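Local coordinates for putative histidinol-phosphate aminotransferase (Erwinia carotovora atroseptica, PDB 3LY1), which binds pyridoxal 5'-phosphate and probably acts as an aminotransferase, perhaps on histidinol phosphate or a related substrate, at residues L147-P159 / P286-Q298. Numbering follows the deposited sequence.
Sequences LVNPNNPTGTITP and PYLPSEGNFVFHQ. With PLP (pyridoxal-5'-phosphate), chain E.
Phe294 pushes its ring against the bend 151-155, where two carbonyl oxygens meet the ring edge near its plane: Asn151 O lies 3.3 Å from Phe294 CZ, and Pro153 O is equally near CE2. The ring reaches this place because chi1 of 52° tucks CG into the cleft flanked by its own N and C atoms. Asn151 O also accepts the backbone N-H of Gly155, which closes the turn beside the ring edge. Two residues further along strand 294-298, Phe296 runs alongside Pro153 in the same direction, with Pro153 CB 3.7 Å from Phe296 CE1.

The segment 147-159 leaves the central sheet of the PLP-dependent aminotransferase fold through cis peptides before Pro150 and Pro153, and 286-298 leads into the small antiparallel sheet with 327-331. Asn152, at the cofactor end, donates from ND2 to PLP O3 (2.8 Å), while Arg329 holds its OD1; Tyr182, which also binds PLP, meets the Phe294 ring edge-to-face.

Only one direct hydrogen bond crosses between the segments, Glu291 N to Gly155 O (2.9 Å, 149° at the hydrogen), with the donor tilted 25° from the carbonyl plane. Ile157 CG2 packs 3.8 Å from Glu291 CB, whereas the Glu291 OE1 accepts the backbone N-H groups of Asn187 and Asp188. A water adds a second polar link: it accepts from Phe296 N and lies within hydrogen-bonding distance of Thr154 O (2.9 Å) and Leu288 O (2.8 Å). Beside it Leu288 and Thr154 cross at a slant, CD1 of the first 3.7 Å from CB of the second, and Thr156 CG2 touches Pro289 CD.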
loop_
_atom_site.group_PDB
_atom_site.type_symbol
_atom_site.label_atom_id
_atom_site.label_comp_id
_atom_site.label_asym_id
_atom_site.label_seq_id
_atom_site.Cartn_x
_atom_site.Cartn_y
_atom_site.Cartn_z
ATOM N N LEU A 147 -16.345 5.473 13.980
ATOM C CA LEU A 147 -17.690 4.936 13.886
ATOM C C LEU A 147 -17.765 4.044 12.654
ATOM O O LEU A 147 -17.670 4.509 11.536
ATOM C CB LEU A 147 -18.717 6.056 13.758
ATOM C CG LEU A 147 -18.817 7.110 14.870
ATOM C CD1 LEU A 147 -19.870 8.173 14.474
ATOM C CD2 LEU A 147 -19.133 6.481 16.244
ATOM N N VAL A 148 -17.866 2.755 12.895
ATOM C CA VAL A 148 -18.027 1.765 11.835
ATOM C C VAL A 148 -19.500 1.489 11.661
ATOM O O VAL A 148 -20.211 1.161 12.648
ATOM C CB VAL A 148 -17.211 0.477 12.165
ATOM C CG1 VAL A 148 -17.295 -0.505 10.958
ATOM C CG2 VAL A 148 -15.748 0.857 12.516
ATOM N N ASN A 149 -19.971 1.587 10.410
ATOM C CA ASN A 149 -21.389 1.622 10.122
ATOM C C ASN A 149 -21.629 1.080 8.739
ATOM O O ASN A 149 -21.390 1.792 7.782
ATOM C CB ASN A 149 -21.938 3.066 10.155
ATOM C CG ASN A 149 -23.446 3.122 10.354
ATOM O OD1 ASN A 149 -24.041 2.205 10.974
ATOM N ND2 ASN A 149 -24.098 4.175 9.789
ATOM N N PRO A 150 -22.103 -0.178 8.611
ATOM C CA PRO A 150 -22.435 -1.201 9.609
ATOM C C PRO A 150 -21.233 -1.608 10.417
ATOM O O PRO A 150 -20.158 -1.633 9.875
ATOM C CB PRO A 150 -22.896 -2.391 8.753
ATOM C CG PRO A 150 -23.373 -1.814 7.482
ATOM C CD PRO A 150 -22.500 -0.592 7.258
ATOM N N ASN A 151 -21.419 -1.898 11.695
ATOM C CA ASN A 151 -20.319 -2.275 12.577
ATOM C C ASN A 151 -19.834 -3.683 12.262
ATOM O O ASN A 151 -20.615 -4.524 11.880
ATOM C CB ASN A 151 -20.752 -2.154 14.047
ATOM C CG ASN A 151 -19.585 -2.260 15.027
ATOM O OD1 ASN A 151 -18.481 -1.765 14.765
ATOM N ND2 ASN A 151 -19.838 -2.883 16.176
ATOM N N ASN A 152 -18.549 -3.904 12.485
ATOM C CA ASN A 152 -17.905 -5.212 12.432
ATOM C C ASN A 152 -17.371 -5.361 13.821
ATOM O O ASN A 152 -16.560 -4.526 14.253
ATOM C CB ASN A 152 -16.791 -5.202 11.359
ATOM C CG ASN A 152 -15.986 -6.517 11.290
ATOM O OD1 ASN A 152 -16.312 -7.494 11.957
ATOM N ND2 ASN A 152 -14.934 -6.538 10.454
ATOM N N PRO A 153 -17.792 -6.418 14.573
ATOM C CA PRO A 153 -18.361 -7.697 14.194
ATOM C C PRO A 153 -19.866 -7.863 14.306
ATOM O O PRO A 153 -20.367 -8.875 13.848
ATOM C CB PRO A 153 -17.683 -8.650 15.190
ATOM C CG PRO A 153 -17.657 -7.853 16.428
ATOM C CD PRO A 153 -17.276 -6.467 15.957
ATOM N N THR A 154 -20.579 -6.892 14.883
ATOM C CA THR A 154 -22.001 -7.092 15.221
ATOM C C THR A 154 -22.901 -7.118 13.974
ATOM O O THR A 154 -23.928 -7.747 13.995
ATOM C CB THR A 154 -22.536 -5.987 16.139
ATOM O OG1 THR A 154 -22.364 -4.706 15.496
ATOM C CG2 THR A 154 -21.828 -5.998 17.532
ATOM N N GLY A 155 -22.512 -6.405 12.920
ATOM C CA GLY A 155 -23.285 -6.287 11.668
ATOM C C GLY A 155 -24.386 -5.228 11.632
ATOM O O GLY A 155 -25.039 -5.043 10.613
ATOM N N THR A 156 -24.587 -4.520 12.742
ATOM C CA THR A 156 -25.706 -3.602 12.863
ATOM C C THR A 156 -25.356 -2.218 12.337
ATOM O O THR A 156 -24.193 -1.841 12.251
ATOM C CB THR A 156 -26.145 -3.485 14.312
ATOM O OG1 THR A 156 -25.011 -3.141 15.153
ATOM C CG2 THR A 156 -26.733 -4.861 14.763
ATOM N N ILE A 157 -26.395 -1.465 12.010
ATOM C CA ILE A 157 -26.257 -0.036 11.710
ATOM C C ILE A 157 -26.707 0.832 12.883
ATOM O O ILE A 157 -27.502 0.404 13.738
ATOM C CB ILE A 157 -27.014 0.368 10.423
ATOM C CG1 ILE A 157 -28.522 0.103 10.531
ATOM C CG2 ILE A 157 -26.381 -0.331 9.196
ATOM C CD1 ILE A 157 -29.371 1.304 11.064
ATOM N N THR A 158 -26.158 2.042 12.913
ATOM C CA THR A 158 -26.593 3.112 13.786
ATOM C C THR A 158 -27.418 4.041 12.901
ATOM O O THR A 158 -26.953 4.471 11.860
ATOM C CB THR A 158 -25.391 3.854 14.347
ATOM O OG1 THR A 158 -24.571 2.926 15.073
ATOM C CG2 THR A 158 -25.834 5.008 15.304
ATOM N N PRO A 159 -28.674 4.324 13.284
ATOM C CA PRO A 159 -29.488 5.230 12.446
ATOM C C PRO A 159 -28.839 6.579 12.123
ATOM O O PRO A 159 -28.216 7.204 12.993
ATOM C CB PRO A 159 -30.745 5.432 13.283
ATOM C CG PRO A 159 -30.819 4.249 14.177
ATOM C CD PRO A 159 -29.384 3.942 14.512
ATOM N N PRO A 286 -29.983 -16.677 19.584
ATOM C CA PRO A 286 -30.180 -15.271 19.235
ATOM C C PRO A 286 -29.094 -14.755 18.251
ATOM O O PRO A 286 -27.939 -15.213 18.287
ATOM C CB PRO A 286 -30.058 -14.542 20.596
ATOM C CG PRO A 286 -30.424 -15.598 21.633
ATOM C CD PRO A 286 -29.939 -16.899 21.047
ATOM N N TYR A 287 -29.484 -13.833 17.388
ATOM C CA TYR A 287 -28.551 -13.098 16.530
ATOM C C TYR A 287 -28.910 -11.629 16.387
ATOM O O TYR A 287 -30.049 -11.222 16.623
ATOM C CB TYR A 287 -28.501 -13.725 15.167
ATOM C CG TYR A 287 -29.826 -13.708 14.445
ATOM C CD1 TYR A 287 -30.729 -14.767 14.576
ATOM C CD2 TYR A 287 -30.189 -12.636 13.642
ATOM C CE1 TYR A 287 -31.966 -14.749 13.913
ATOM C CE2 TYR A 287 -31.410 -12.606 12.978
ATOM C CZ TYR A 287 -32.289 -13.676 13.114
ATOM O OH TYR A 287 -33.506 -13.644 12.465
ATOM N N LEU A 288 -27.930 -10.838 15.961
ATOM C CA LEU A 288 -28.129 -9.414 15.747
ATOM C C LEU A 288 -28.514 -9.158 14.291
ATOM O O LEU A 288 -28.191 -9.948 13.398
ATOM C CB LEU A 288 -26.871 -8.619 16.150
ATOM C CG LEU A 288 -26.338 -8.787 17.584
ATOM C CD1 LEU A 288 -25.150 -7.840 17.895
ATOM C CD2 LEU A 288 -27.434 -8.524 18.593
ATOM N N PRO A 289 -29.237 -8.057 14.034
ATOM C CA PRO A 289 -29.592 -7.785 12.635
ATOM C C PRO A 289 -28.297 -7.599 11.821
ATOM O O PRO A 289 -27.287 -7.049 12.330
ATOM C CB PRO A 289 -30.404 -6.499 12.706
ATOM C CG PRO A 289 -30.855 -6.381 14.123
ATOM C CD PRO A 289 -29.818 -7.085 14.971
ATOM N N SER A 290 -28.306 -8.147 10.623
ATOM C CA SER A 290 -27.141 -8.233 9.759
ATOM C C SER A 290 -27.402 -7.307 8.596
ATOM O O SER A 290 -28.359 -7.494 7.853
ATOM C CB SER A 290 -26.981 -9.678 9.246
ATOM O OG SER A 290 -25.989 -9.778 8.252
ATOM N N GLU A 291 -26.584 -6.274 8.475
ATOM C CA GLU A 291 -26.698 -5.314 7.390
ATOM C C GLU A 291 -25.456 -5.319 6.482
ATOM O O GLU A 291 -25.423 -4.580 5.484
ATOM C CB GLU A 291 -26.913 -3.914 7.964
ATOM C CG GLU A 291 -28.181 -3.797 8.745
ATOM C CD GLU A 291 -29.441 -4.035 7.917
ATOM O OE1 GLU A 291 -29.451 -3.762 6.702
ATOM O OE2 GLU A 291 -30.444 -4.504 8.496
ATOM N N GLY A 292 -24.466 -6.139 6.852
ATOM C CA GLY A 292 -23.255 -6.384 6.078
ATOM C C GLY A 292 -23.276 -7.787 5.451
ATOM O O GLY A 292 -24.336 -8.313 5.162
ATOM N N ASN A 293 -22.101 -8.389 5.275
ATOM C CA ASN A 293 -21.966 -9.740 4.691
ATOM C C ASN A 293 -21.509 -10.771 5.745
ATOM O O ASN A 293 -20.709 -11.673 5.467
ATOM C CB ASN A 293 -21.063 -9.706 3.432
ATOM C CG ASN A 293 -19.618 -9.292 3.713
ATOM O OD1 ASN A 293 -19.291 -8.840 4.800
ATOM N ND2 ASN A 293 -18.744 -9.468 2.708
ATOM N N PHE A 294 -22.035 -10.615 6.963
ATOM C CA PHE A 294 -21.729 -11.510 8.090
ATOM C C PHE A 294 -22.821 -11.410 9.161
ATOM O O PHE A 294 -23.585 -10.448 9.165
ATOM C CB PHE A 294 -20.384 -11.158 8.731
ATOM C CG PHE A 294 -20.254 -9.681 9.110
ATOM C CD1 PHE A 294 -19.830 -8.753 8.171
ATOM C CD2 PHE A 294 -20.543 -9.247 10.386
ATOM C CE1 PHE A 294 -19.708 -7.412 8.490
ATOM C CE2 PHE A 294 -20.403 -7.906 10.739
ATOM C CZ PHE A 294 -20.003 -6.982 9.780
ATOM N N VAL A 295 -22.897 -12.403 10.052
ATOM C CA VAL A 295 -23.913 -12.427 11.092
ATOM C C VAL A 295 -23.214 -12.697 12.414
ATOM O O VAL A 295 -22.274 -13.543 12.500
ATOM C CB VAL A 295 -25.004 -13.522 10.809
ATOM C CG1 VAL A 295 -25.996 -13.704 12.043
ATOM C CG2 VAL A 295 -25.760 -13.239 9.530
ATOM N N PHE A 296 -23.623 -11.950 13.431
ATOM C CA PHE A 296 -23.097 -12.126 14.763
ATOM C C PHE A 296 -24.198 -12.847 15.524
ATOM O O PHE A 296 -25.321 -12.366 15.594
ATOM C CB PHE A 296 -22.749 -10.764 15.372
ATOM C CG PHE A 296 -21.705 -10.805 16.469
ATOM C CD1 PHE A 296 -20.420 -11.273 16.220
ATOM C CD2 PHE A 296 -21.985 -10.260 17.717
ATOM C CE1 PHE A 296 -19.432 -11.245 17.221
ATOM C CE2 PHE A 296 -20.990 -10.232 18.733
ATOM C CZ PHE A 296 -19.733 -10.720 18.476
ATOM N N HIS A 297 -23.909 -14.046 16.012
ATOM C CA HIS A 297 -24.886 -14.816 16.802
ATOM C C HIS A 297 -24.299 -15.419 18.070
ATOM O O HIS A 297 -23.064 -15.565 18.212
ATOM C CB HIS A 297 -25.591 -15.871 15.963
ATOM C CG HIS A 297 -24.778 -17.096 15.632
ATOM N ND1 HIS A 297 -24.680 -18.174 16.485
ATOM C CD2 HIS A 297 -24.114 -17.453 14.502
ATOM C CE1 HIS A 297 -23.977 -19.140 15.900
ATOM N NE2 HIS A 297 -23.622 -18.729 14.690
ATOM N N GLN A 298 -25.217 -15.754 18.979
ATOM C CA GLN A 298 -24.872 -16.245 20.289
ATOM C C GLN A 298 -24.606 -17.739 20.247
ATOM O O GLN A 298 -25.059 -18.438 19.337
ATOM C CB GLN A 298 -26.013 -15.934 21.272
ATOM C CG GLN A 298 -25.585 -15.917 22.721
ATOM C CD GLN A 298 -26.746 -15.584 23.673
ATOM O OE1 GLN A 298 -27.614 -14.793 23.345
ATOM N NE2 GLN A 298 -26.747 -16.201 24.847
HETATM N N1 PLP E . -13.017 -1.434 7.861
HETATM C C2 PLP E . -13.762 -2.502 8.319
HETATM C C2A PLP E . -14.970 -2.224 9.178
HETATM C C3 PLP E . -13.345 -3.793 7.995
HETATM O O3 PLP E . -14.067 -4.845 8.461
HETATM C C4 PLP E . -12.185 -3.984 7.213
HETATM C C4A PLP E . -11.795 -5.362 6.743
HETATM O O4A PLP E . -11.748 -6.221 7.609
HETATM C C5 PLP E . -11.438 -2.887 6.768
HETATM C C6 PLP E . -11.879 -1.613 7.127
HETATM C C5A PLP E . -10.179 -3.036 5.942
HETATM O O4P PLP E . -10.374 -3.661 4.659
HETATM P P PLP E . -9.459 -3.282 3.408
HETATM O O1P PLP E . -8.073 -2.891 3.818
HETATM O O2P PLP E . -10.236 -2.158 2.776
HETATM O O3P PLP E . -9.515 -4.563 2.591
HETATM O O HOH W 1 -25.450 -9.789 12.670
#